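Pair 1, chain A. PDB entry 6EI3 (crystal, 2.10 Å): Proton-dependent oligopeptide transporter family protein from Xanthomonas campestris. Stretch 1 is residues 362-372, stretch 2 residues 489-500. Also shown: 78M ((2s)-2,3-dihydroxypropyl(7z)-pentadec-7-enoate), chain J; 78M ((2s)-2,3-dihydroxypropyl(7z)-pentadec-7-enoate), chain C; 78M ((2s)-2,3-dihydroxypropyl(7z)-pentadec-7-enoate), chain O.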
# COMPACT_ATOMS: atom_id res chain seq x y z
N THR A 362 -9.85 -19.25 -9.87
CA THR A 362 -8.44 -19.42 -9.48
C THR A 362 -7.88 -18.10 -8.97
O THR A 362 -8.43 -17.04 -9.29
CB THR A 362 -7.56 -19.94 -10.64
OG1 THR A 362 -7.48 -18.92 -11.65
CG2 THR A 362 -8.05 -21.29 -11.23
N SER A 363 -6.80 -18.16 -8.21
CA SER A 363 -6.19 -16.96 -7.65
C SER A 363 -5.76 -15.94 -8.76
O SER A 363 -6.01 -14.76 -8.61
CB SER A 363 -5.05 -17.33 -6.70
OG SER A 363 -4.01 -17.94 -7.43
N LEU A 364 -5.25 -16.43 -9.89
CA LEU A 364 -4.83 -15.55 -10.99
C LEU A 364 -6.01 -14.97 -11.78
O LEU A 364 -5.92 -13.83 -12.24
CB LEU A 364 -3.81 -16.25 -11.91
CG LEU A 364 -2.40 -16.42 -11.31
CD1 LEU A 364 -1.52 -17.24 -12.22
CD2 LEU A 364 -1.73 -15.05 -10.94
N ARG A 365 -7.14 -15.71 -11.85
CA ARG A 365 -8.38 -15.23 -12.47
C ARG A 365 -9.00 -14.15 -11.61
O ARG A 365 -9.49 -13.15 -12.14
CB ARG A 365 -9.40 -16.36 -12.69
CG ARG A 365 -9.28 -17.03 -14.05
CD ARG A 365 -10.11 -18.30 -14.10
NE ARG A 365 -10.20 -18.83 -15.46
CZ ARG A 365 -10.88 -19.92 -15.79
NH1 ARG A 365 -11.56 -20.59 -14.87
NH2 ARG A 365 -10.91 -20.33 -17.05
N ARG A 366 -8.97 -14.34 -10.28
CA ARG A 366 -9.49 -13.35 -9.33
C ARG A 366 -8.67 -12.06 -9.47
O ARG A 366 -9.25 -10.99 -9.56
CB ARG A 366 -9.36 -13.87 -7.88
CG ARG A 366 -10.34 -14.99 -7.51
CD ARG A 366 -10.10 -15.43 -6.06
NE ARG A 366 -10.62 -16.77 -5.83
CZ ARG A 366 -10.67 -17.36 -4.64
NH1 ARG A 366 -10.24 -16.73 -3.55
NH2 ARG A 366 -11.17 -18.58 -4.52
N MET A 367 -7.34 -12.19 -9.53
CA MET A 367 -6.46 -11.03 -9.62
C MET A 367 -6.66 -10.23 -10.92
O MET A 367 -6.83 -9.02 -10.84
CB MET A 367 -5.01 -11.43 -9.40
CG MET A 367 -4.72 -11.83 -7.95
SD MET A 367 -3.04 -12.45 -7.75
CE MET A 367 -2.14 -10.88 -7.67
N THR A 368 -6.74 -10.92 -12.08
CA THR A 368 -6.98 -10.27 -13.38
C THR A 368 -8.32 -9.51 -13.33
O THR A 368 -8.37 -8.33 -13.69
CB THR A 368 -7.01 -11.34 -14.51
OG1 THR A 368 -5.85 -12.17 -14.42
CG2 THR A 368 -7.10 -10.73 -15.90
N SER A 369 -9.39 -10.21 -12.86
CA SER A 369 -10.75 -9.67 -12.72
C SER A 369 -10.77 -8.47 -11.78
O SER A 369 -11.50 -7.52 -12.03
CB SER A 369 -11.71 -10.74 -12.22
OG SER A 369 -11.77 -11.85 -13.10
N GLY A 370 -9.95 -8.53 -10.73
CA GLY A 370 -9.83 -7.49 -9.72
C GLY A 370 -9.27 -6.19 -10.27
O GLY A 370 -9.77 -5.12 -9.92
N ILE A 371 -8.23 -6.28 -11.13
CA ILE A 371 -7.62 -5.09 -11.74
C ILE A 371 -8.64 -4.47 -12.70
O ILE A 371 -8.82 -3.25 -12.70
CB ILE A 371 -6.29 -5.42 -12.44
CG1 ILE A 371 -5.29 -6.09 -11.45
CG2 ILE A 371 -5.67 -4.17 -13.11
CD1 ILE A 371 -4.08 -6.76 -12.16
N ALA A 372 -9.32 -5.32 -13.49
CA ALA A 372 -10.34 -4.92 -14.45
C ALA A 372 -11.51 -4.17 -13.77
O ALA A 372 -11.89 -3.09 -14.24
CB ALA A 372 -10.84 -6.14 -15.21
N ALA A 489 -2.25 -6.95 -19.46
CA ALA A 489 -0.85 -7.39 -19.30
C ALA A 489 -0.75 -8.48 -18.23
O ALA A 489 -0.13 -9.50 -18.47
CB ALA A 489 0.05 -6.21 -18.97
N PHE A 490 -1.45 -8.29 -17.10
CA PHE A 490 -1.51 -9.29 -16.03
C PHE A 490 -2.04 -10.63 -16.56
O PHE A 490 -1.44 -11.66 -16.33
CB PHE A 490 -2.39 -8.80 -14.85
CG PHE A 490 -2.29 -9.67 -13.61
CD1 PHE A 490 -3.03 -10.84 -13.50
CD2 PHE A 490 -1.45 -9.32 -12.57
CE1 PHE A 490 -2.92 -11.66 -12.38
CE2 PHE A 490 -1.35 -10.13 -11.43
CZ PHE A 490 -2.09 -11.29 -11.34
N GLY A 491 -3.17 -10.59 -17.26
CA GLY A 491 -3.84 -11.77 -17.81
C GLY A 491 -3.00 -12.57 -18.77
O GLY A 491 -3.06 -13.81 -18.77
N LEU A 492 -2.21 -11.87 -19.61
CA LEU A 492 -1.34 -12.53 -20.59
C LEU A 492 -0.16 -13.20 -19.88
O LEU A 492 0.22 -14.30 -20.26
CB LEU A 492 -0.87 -11.55 -21.69
CG LEU A 492 -1.97 -11.01 -22.63
CD1 LEU A 492 -1.50 -9.75 -23.34
CD2 LEU A 492 -2.39 -12.06 -23.67
N TYR A 493 0.36 -12.56 -18.82
CA TYR A 493 1.43 -13.13 -18.01
C TYR A 493 0.90 -14.35 -17.22
O TYR A 493 1.54 -15.40 -17.21
CB TYR A 493 2.04 -12.07 -17.05
CG TYR A 493 3.21 -12.63 -16.27
CD1 TYR A 493 4.48 -12.73 -16.85
CD2 TYR A 493 3.04 -13.16 -15.00
CE1 TYR A 493 5.55 -13.30 -16.16
CE2 TYR A 493 4.10 -13.73 -14.30
CZ TYR A 493 5.36 -13.78 -14.87
OH TYR A 493 6.39 -14.34 -14.16
N ALA A 494 -0.29 -14.20 -16.58
CA ALA A 494 -0.99 -15.22 -15.81
C ALA A 494 -1.26 -16.47 -16.65
O ALA A 494 -1.09 -17.58 -16.16
CB ALA A 494 -2.30 -14.66 -15.25
N ARG A 495 -1.61 -16.27 -17.94
CA ARG A 495 -1.87 -17.36 -18.88
C ARG A 495 -0.70 -18.36 -18.97
O ARG A 495 -0.93 -19.56 -19.02
CB ARG A 495 -2.23 -16.79 -20.28
CG ARG A 495 -2.34 -17.81 -21.42
CD ARG A 495 -3.56 -18.72 -21.30
NE ARG A 495 -3.67 -19.66 -22.42
CZ ARG A 495 -4.68 -20.51 -22.59
NH1 ARG A 495 -5.68 -20.54 -21.73
NH2 ARG A 495 -4.69 -21.33 -23.64
N ARG A 496 0.54 -17.86 -18.96
CA ARG A 496 1.74 -18.69 -19.07
C ARG A 496 2.33 -19.08 -17.71
O ARG A 496 3.32 -19.82 -17.66
CB ARG A 496 2.79 -18.00 -19.97
CG ARG A 496 2.35 -17.92 -21.44
CD ARG A 496 3.21 -16.98 -22.26
NE ARG A 496 2.54 -16.58 -23.50
CZ ARG A 496 2.65 -17.22 -24.66
NH1 ARG A 496 3.41 -18.31 -24.76
NH2 ARG A 496 1.99 -16.79 -25.73
N TYR A 497 1.73 -18.60 -16.61
CA TYR A 497 2.22 -18.93 -15.28
C TYR A 497 1.89 -20.37 -14.90
O TYR A 497 0.75 -20.79 -15.02
CB TYR A 497 1.71 -17.94 -14.22
CG TYR A 497 2.35 -18.18 -12.87
CD1 TYR A 497 3.60 -17.68 -12.57
CD2 TYR A 497 1.70 -18.96 -11.91
CE1 TYR A 497 4.20 -17.91 -11.33
CE2 TYR A 497 2.30 -19.21 -10.67
CZ TYR A 497 3.55 -18.70 -10.40
OH TYR A 497 4.15 -18.95 -9.20
N ARG A 498 2.88 -21.13 -14.45
CA ARG A 498 2.68 -22.49 -13.98
C ARG A 498 2.56 -22.50 -12.43
O ARG A 498 3.53 -22.18 -11.73
CB ARG A 498 3.80 -23.40 -14.49
CG ARG A 498 3.71 -24.85 -14.02
CD ARG A 498 4.38 -25.81 -14.99
NE ARG A 498 5.79 -25.52 -15.22
CZ ARG A 498 6.79 -25.84 -14.40
NH1 ARG A 498 6.53 -26.44 -13.24
NH2 ARG A 498 8.04 -25.55 -14.72
N MET A 499 1.38 -22.87 -11.92
CA MET A 499 1.15 -22.97 -10.47
C MET A 499 2.02 -24.13 -9.91
O MET A 499 1.95 -25.24 -10.42
CB MET A 499 -0.34 -23.27 -10.17
CG MET A 499 -1.31 -22.16 -10.57
SD MET A 499 -1.09 -20.65 -9.63
CE MET A 499 -1.84 -21.09 -8.03
N VAL A 500 2.85 -23.83 -8.90
CA VAL A 500 3.70 -24.81 -8.19
C VAL A 500 3.55 -24.45 -6.70
O VAL A 500 4.26 -23.60 -6.19
CB VAL A 500 5.19 -24.90 -8.66
CG1 VAL A 500 5.92 -26.04 -7.93
CG2 VAL A 500 5.30 -25.11 -10.18
O21 78M J . -5.13 -22.27 -17.16
C20 78M J . -4.51 -21.09 -16.68
C18 78M J . -5.23 -19.85 -17.16
O19 78M J . -5.29 -19.86 -18.59
C17 78M J . -4.58 -18.58 -16.66
O2 78M J . -5.36 -17.48 -17.18
C1 78M J . -5.65 -16.47 -16.35
O1 78M J . -5.37 -16.47 -15.18
C2 78M J . -6.34 -15.35 -17.07
C3 78M J . -7.47 -14.72 -16.25
C4 78M J . -8.50 -14.00 -17.09
C5 78M J . -9.76 -13.70 -16.31
C6 78M J . -10.76 -12.80 -17.04
C7 78M J . -12.06 -12.70 -16.29
C8 78M J . -12.97 -11.73 -16.35
C9 78M J . -12.95 -10.48 -17.18
C10 78M J . -12.60 -9.22 -16.37
C11 78M J . -13.75 -8.60 -15.57
C12 78M J . -14.71 -7.71 -16.36
C13 78M J . -14.10 -6.45 -16.94
C15 78M J . -14.23 -4.67 -18.73
C14 78M J . -14.99 -5.70 -17.92
O21 78M C . -8.46 -18.30 -19.65
C20 78M C . -7.34 -17.49 -19.98
C18 78M C . -7.78 -16.18 -20.59
O19 78M C . -8.49 -16.42 -21.80
C17 78M C . -6.62 -15.24 -20.85
O2 78M C . -7.25 -14.02 -21.31
C1 78M C . -6.60 -12.86 -21.13
O1 78M C . -5.53 -12.76 -20.60
C2 78M C . -7.39 -11.71 -21.69
C3 78M C . -7.31 -10.42 -20.87
C4 78M C . -8.05 -10.49 -19.54
C5 78M C . -9.16 -9.46 -19.36
C6 78M C . -8.67 -8.02 -19.20
C7 78M C . -9.78 -7.04 -18.97
C8 78M C . -10.25 -6.13 -19.81
C9 78M C . -9.80 -5.87 -21.22
C10 78M C . -8.93 -4.63 -21.35
C11 78M C . -8.37 -4.40 -22.75
C12 78M C . -7.45 -3.18 -22.88
C13 78M C . -8.17 -1.84 -23.03
C15 78M C . -7.98 0.68 -22.97
C14 78M C . -7.24 -0.64 -23.03
O21 78M O . 8.49 -14.85 -15.81
C20 78M O . 9.58 -14.49 -14.98
C18 78M O . 10.17 -13.16 -15.40
O19 78M O . 10.60 -13.23 -16.76
C17 78M O . 11.32 -12.74 -14.52
O2 78M O . 11.47 -11.31 -14.73
C1 78M O . 12.21 -10.63 -13.85
O1 78M O . 12.89 -11.13 -12.99
C2 78M O . 12.07 -9.15 -14.06
C3 78M O . 11.47 -8.42 -12.87
C4 78M O . 10.48 -7.33 -13.27
C5 78M O . 10.90 -5.92 -12.90
C6 78M O . 10.66 -5.53 -11.44
C7 78M O . 9.48 -4.63 -11.28
C8 78M O . 9.50 -3.35 -10.95
C9 78M O . 8.30 -2.46 -10.80
C10 78M O . 7.92 -1.80 -12.13
C11 78M O . 6.44 -1.86 -12.47
C12 78M O . 6.17 -1.92 -13.97
C13 78M O . 4.72 -2.15 -14.36
C15 78M O . 2.52 -1.12 -15.01
C14 78M O . 3.84 -0.92 -14.32

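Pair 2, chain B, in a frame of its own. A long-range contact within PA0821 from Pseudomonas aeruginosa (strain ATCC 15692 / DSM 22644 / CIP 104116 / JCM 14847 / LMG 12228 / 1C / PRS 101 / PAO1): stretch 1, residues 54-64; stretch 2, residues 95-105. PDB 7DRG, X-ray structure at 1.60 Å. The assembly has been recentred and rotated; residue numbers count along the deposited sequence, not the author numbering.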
# COMPACT_ATOMS: atom_id res chain seq x y z
N VAL B 54 -9.03 -21.91 34.84
CA VAL B 54 -8.93 -21.15 33.60
C VAL B 54 -8.74 -22.10 32.43
O VAL B 54 -9.31 -21.89 31.35
CB VAL B 54 -7.81 -20.10 33.68
CG1 VAL B 54 -7.60 -19.41 32.31
CG2 VAL B 54 -8.11 -19.07 34.73
N ARG B 55 -7.95 -23.16 32.61
CA ARG B 55 -7.79 -24.14 31.55
C ARG B 55 -9.11 -24.82 31.21
O ARG B 55 -9.44 -25.00 30.03
CB ARG B 55 -6.72 -25.15 31.93
CG ARG B 55 -5.34 -24.52 31.92
CD ARG B 55 -4.27 -25.45 32.43
NE ARG B 55 -2.96 -24.81 32.35
CZ ARG B 55 -1.81 -25.44 32.57
NH1 ARG B 55 -1.81 -26.73 32.86
NH2 ARG B 55 -0.66 -24.77 32.48
N GLU B 56 -9.92 -25.16 32.23
CA GLU B 56 -11.24 -25.72 31.94
C GLU B 56 -12.10 -24.73 31.16
O GLU B 56 -12.85 -25.13 30.26
CB GLU B 56 -11.95 -26.11 33.23
CG GLU B 56 -11.23 -27.18 34.01
CD GLU B 56 -11.90 -27.49 35.34
OE1 GLU B 56 -13.07 -27.07 35.54
OE2 GLU B 56 -11.23 -28.10 36.20
N SER B 57 -12.03 -23.45 31.52
CA SER B 57 -12.81 -22.44 30.80
C SER B 57 -12.34 -22.30 29.36
O SER B 57 -13.15 -22.12 28.45
CB SER B 57 -12.76 -21.10 31.54
OG SER B 57 -13.59 -21.16 32.70
N LEU B 58 -11.02 -22.39 29.14
CA LEU B 58 -10.51 -22.38 27.77
C LEU B 58 -11.05 -23.56 26.98
O LEU B 58 -11.35 -23.45 25.79
CB LEU B 58 -8.98 -22.41 27.79
CG LEU B 58 -8.30 -21.11 28.21
CD1 LEU B 58 -6.81 -21.35 28.49
CD2 LEU B 58 -8.46 -20.05 27.11
N CYS B 59 -11.18 -24.72 27.63
CA CYS B 59 -11.73 -25.88 26.96
C CYS B 59 -13.20 -25.69 26.64
O CYS B 59 -13.67 -26.18 25.61
CB CYS B 59 -11.53 -27.13 27.80
SG CYS B 59 -9.80 -27.65 27.81
N GLN B 60 -13.94 -25.00 27.52
CA GLN B 60 -15.33 -24.69 27.22
C GLN B 60 -15.42 -23.69 26.07
O GLN B 60 -16.31 -23.81 25.21
CB GLN B 60 -16.04 -24.16 28.47
CG GLN B 60 -17.48 -23.69 28.25
CD GLN B 60 -18.47 -24.78 27.87
OE1 GLN B 60 -18.29 -25.95 28.21
NE2 GLN B 60 -19.53 -24.39 27.17
N CYS B 61 -14.49 -22.73 26.01
CA CYS B 61 -14.42 -21.85 24.84
C CYS B 61 -14.22 -22.65 23.57
O CYS B 61 -14.89 -22.41 22.55
CB CYS B 61 -13.28 -20.84 24.99
SG CYS B 61 -13.46 -19.62 26.30
N PHE B 62 -13.30 -23.62 23.59
CA PHE B 62 -13.06 -24.40 22.39
C PHE B 62 -14.27 -25.25 22.01
O PHE B 62 -14.57 -25.40 20.82
CB PHE B 62 -11.82 -25.28 22.55
CG PHE B 62 -11.43 -26.00 21.29
CD1 PHE B 62 -11.07 -25.28 20.16
CD2 PHE B 62 -11.45 -27.38 21.21
CE1 PHE B 62 -10.72 -25.91 18.98
CE2 PHE B 62 -11.10 -28.02 20.02
CZ PHE B 62 -10.73 -27.28 18.92
N ASP B 63 -14.98 -25.82 23.00
CA ASP B 63 -16.19 -26.57 22.69
C ASP B 63 -17.19 -25.70 21.92
O ASP B 63 -17.78 -26.14 20.93
CB ASP B 63 -16.85 -27.09 23.97
CG ASP B 63 -16.11 -28.26 24.60
OD1 ASP B 63 -15.29 -28.91 23.92
OD2 ASP B 63 -16.39 -28.53 25.79
N GLU B 64 -17.39 -24.47 22.39
CA GLU B 64 -18.28 -23.52 21.73
C GLU B 64 -17.83 -23.22 20.31
O GLU B 64 -18.64 -23.17 19.38
CB GLU B 64 -18.33 -22.23 22.53
CG GLU B 64 -19.44 -22.10 23.51
CD GLU B 64 -19.63 -20.65 23.90
OE1 GLU B 64 -18.86 -20.18 24.76
OE2 GLU B 64 -20.53 -20.00 23.33
N PRO B 95 -8.64 -34.88 22.12
CA PRO B 95 -9.45 -33.78 22.65
C PRO B 95 -8.59 -32.80 23.43
O PRO B 95 -7.62 -33.19 24.10
CB PRO B 95 -10.46 -34.48 23.56
CG PRO B 95 -10.60 -35.83 22.96
CD PRO B 95 -9.22 -36.19 22.45
N LEU B 96 -8.94 -31.52 23.34
CA LEU B 96 -8.18 -30.50 24.04
C LEU B 96 -8.13 -30.78 25.54
O LEU B 96 -7.08 -30.62 26.16
CB LEU B 96 -8.77 -29.11 23.76
CG LEU B 96 -8.01 -27.93 24.35
CD1 LEU B 96 -6.58 -27.93 23.82
CD2 LEU B 96 -8.70 -26.61 23.98
N ARG B 97 -9.24 -31.24 26.13
CA ARG B 97 -9.24 -31.55 27.56
C ARG B 97 -8.25 -32.66 27.90
O ARG B 97 -7.69 -32.68 29.01
CB ARG B 97 -10.64 -31.94 28.02
CG ARG B 97 -11.63 -30.79 28.03
CD ARG B 97 -13.07 -31.25 28.26
NE ARG B 97 -14.03 -30.24 27.82
CZ ARG B 97 -14.45 -29.24 28.58
NH1 ARG B 97 -14.00 -29.13 29.82
NH2 ARG B 97 -15.32 -28.37 28.09
N GLU B 98 -8.03 -33.59 26.98
CA GLU B 98 -7.09 -34.67 27.24
C GLU B 98 -5.65 -34.17 27.20
O GLU B 98 -4.82 -34.57 28.02
CB GLU B 98 -7.31 -35.81 26.24
CG GLU B 98 -6.48 -37.07 26.49
CD GLU B 98 -7.00 -37.93 27.65
OE1 GLU B 98 -8.17 -37.79 28.05
OE2 GLU B 98 -6.20 -38.75 28.15
N MSE B 99 -5.34 -33.27 26.27
CA MSE B 99 -4.00 -32.72 26.18
C MSE B 99 -3.71 -31.82 27.37
O MSE B 99 -2.61 -31.84 27.92
CB MSE B 99 -3.81 -31.98 24.85
CG MSE B 99 -3.75 -32.92 23.67
SE MSE B 99 -3.45 -31.96 21.99
CE MSE B 99 -5.21 -31.12 21.80
N MSE B 100 -4.71 -31.07 27.80
CA MSE B 100 -4.49 -30.18 28.96
C MSE B 100 -4.35 -31.04 30.23
O MSE B 100 -3.65 -30.62 31.13
CB MSE B 100 -5.67 -29.22 29.12
CG MSE B 100 -5.98 -28.40 27.91
SE MSE B 100 -6.21 -26.55 28.48
CE MSE B 100 -4.37 -26.49 28.87
N GLY B 101 -5.02 -32.18 30.28
CA GLY B 101 -4.93 -33.02 31.46
C GLY B 101 -3.56 -33.63 31.68
O GLY B 101 -3.25 -34.05 32.81
N ALA B 102 -2.74 -33.71 30.64
CA ALA B 102 -1.37 -34.18 30.76
C ALA B 102 -0.42 -33.09 31.21
O ALA B 102 0.80 -33.32 31.25
CB ALA B 102 -0.90 -34.77 29.42
N MSE B 103 -0.93 -31.91 31.54
CA MSE B 103 -0.09 -30.76 31.84
C MSE B 103 -0.34 -30.24 33.24
O MSE B 103 -1.43 -30.40 33.78
CB MSE B 103 -0.32 -29.66 30.80
CG MSE B 103 -0.15 -30.16 29.39
SE MSE B 103 -0.54 -28.77 28.07
CE MSE B 103 1.28 -28.33 27.54
N ASP B 104 0.68 -29.63 33.84
CA ASP B 104 0.52 -28.99 35.13
C ASP B 104 0.81 -27.49 34.99
O ASP B 104 0.98 -26.97 33.87
CB ASP B 104 1.40 -29.65 36.20
CG ASP B 104 2.89 -29.63 35.86
OD1 ASP B 104 3.35 -28.77 35.08
OD2 ASP B 104 3.62 -30.49 36.40
N GLU B 105 0.86 -26.80 36.13
CA GLU B 105 0.90 -25.35 36.11
C GLU B 105 2.19 -24.80 35.51
O GLU B 105 2.21 -23.65 35.07
CB GLU B 105 0.72 -24.80 37.53
CG GLU B 105 1.79 -25.22 38.51
CD GLU B 105 1.37 -26.40 39.38
OE1 GLU B 105 0.43 -27.13 38.99
OE2 GLU B 105 1.97 -26.58 40.46
O HOH W 1 -3.90 -28.83 33.17
O HOH W 2 -15.13 -26.87 30.71

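What separates the two contacts most sharply? It is the position where Gly491(A) of pair 1 falls on Arg97(B) of pair 2. Gly491(A) has no side chain, and its CA lies 3.9 Å from Thr368(A) CG2; a CB there would clash with O1 of the chain C 78M lipid, which already lies 3.1 Å from Gly491(A) C. Arg97(B) instead sends a long side chain among Glu56(B), Cys59(B), Gln60(B) and Asp63(B). Its NH2 donates to Asp63(B) OD2 at 2.5 Å, a salt bridge with a nearly straight N-H...O angle of 170°, while Cys59(B) CB lies over one face of the guanidinium. Ala372(A), the match of Asp63(B), carries no charge and does not touch the other stretch.

What backbone do they share? In each, two helices run nearly antiparallel, at 170° with axes 9.3 Å apart in pair 1 and at 160° and 10.1 Å in pair 2. In both, the chain after the second helix is loop or turn, and Tyr497(A) and Arg498(A), like the matching Met103(B) and Asp104(B), have extended backbone angles. Fourteen central residues superpose with an RMSD of 0.5 Å, and Thr368(A) opposite Gly491(A) corresponds to Cys59(B) opposite Arg97(B), with CA atoms 5.6 and 6.2 Å apart.

How is the middle filled? Pair 1 relies on Phe490(A), whose ring sits among Leu364(A), Met367(A), Thr368(A) and Ile371(A). Its CZ lies 3.5 Å from Met367(A) CB, and Thr368(A) OG1 approaches the ring edge, 3.3 Å from CD1. That hydroxyl donates to Leu364(A) O at 2.7 Å, within its own helix. The matching Leu96(B) is smaller than Phe490(A), and its CD2 packs 3.7 Å from Phe62(B) CB. Phe62(B) takes the place of Ile371(A), which puts an aromatic residue on the first helix. Cys59(B) SG adds contacts to Leu96(B) CG at 3.9 Å and to the selenium SE of Met100(B) at 3.8 Å; the small Ala494(A) occupies this last position in pair 1.

How does each contact hold the segment after the second helix? Leu364(A) does so with apolar packing: its CD1 lies 3.7 Å from Tyr497(A) CD2 and 4.3 Å from Met499(A) SD. No hydrogen bond crosses between the stretches of pair 1. The matching Arg55(B) uses polar contacts, donating from NH2 to Asp104(B) O at 3.1 Å and, weakly, from NH1 to the same oxygen at 3.0 Å. A water accepts from Arg55(B) NH1 and donates to Met100(B) O, bridging the two stretches.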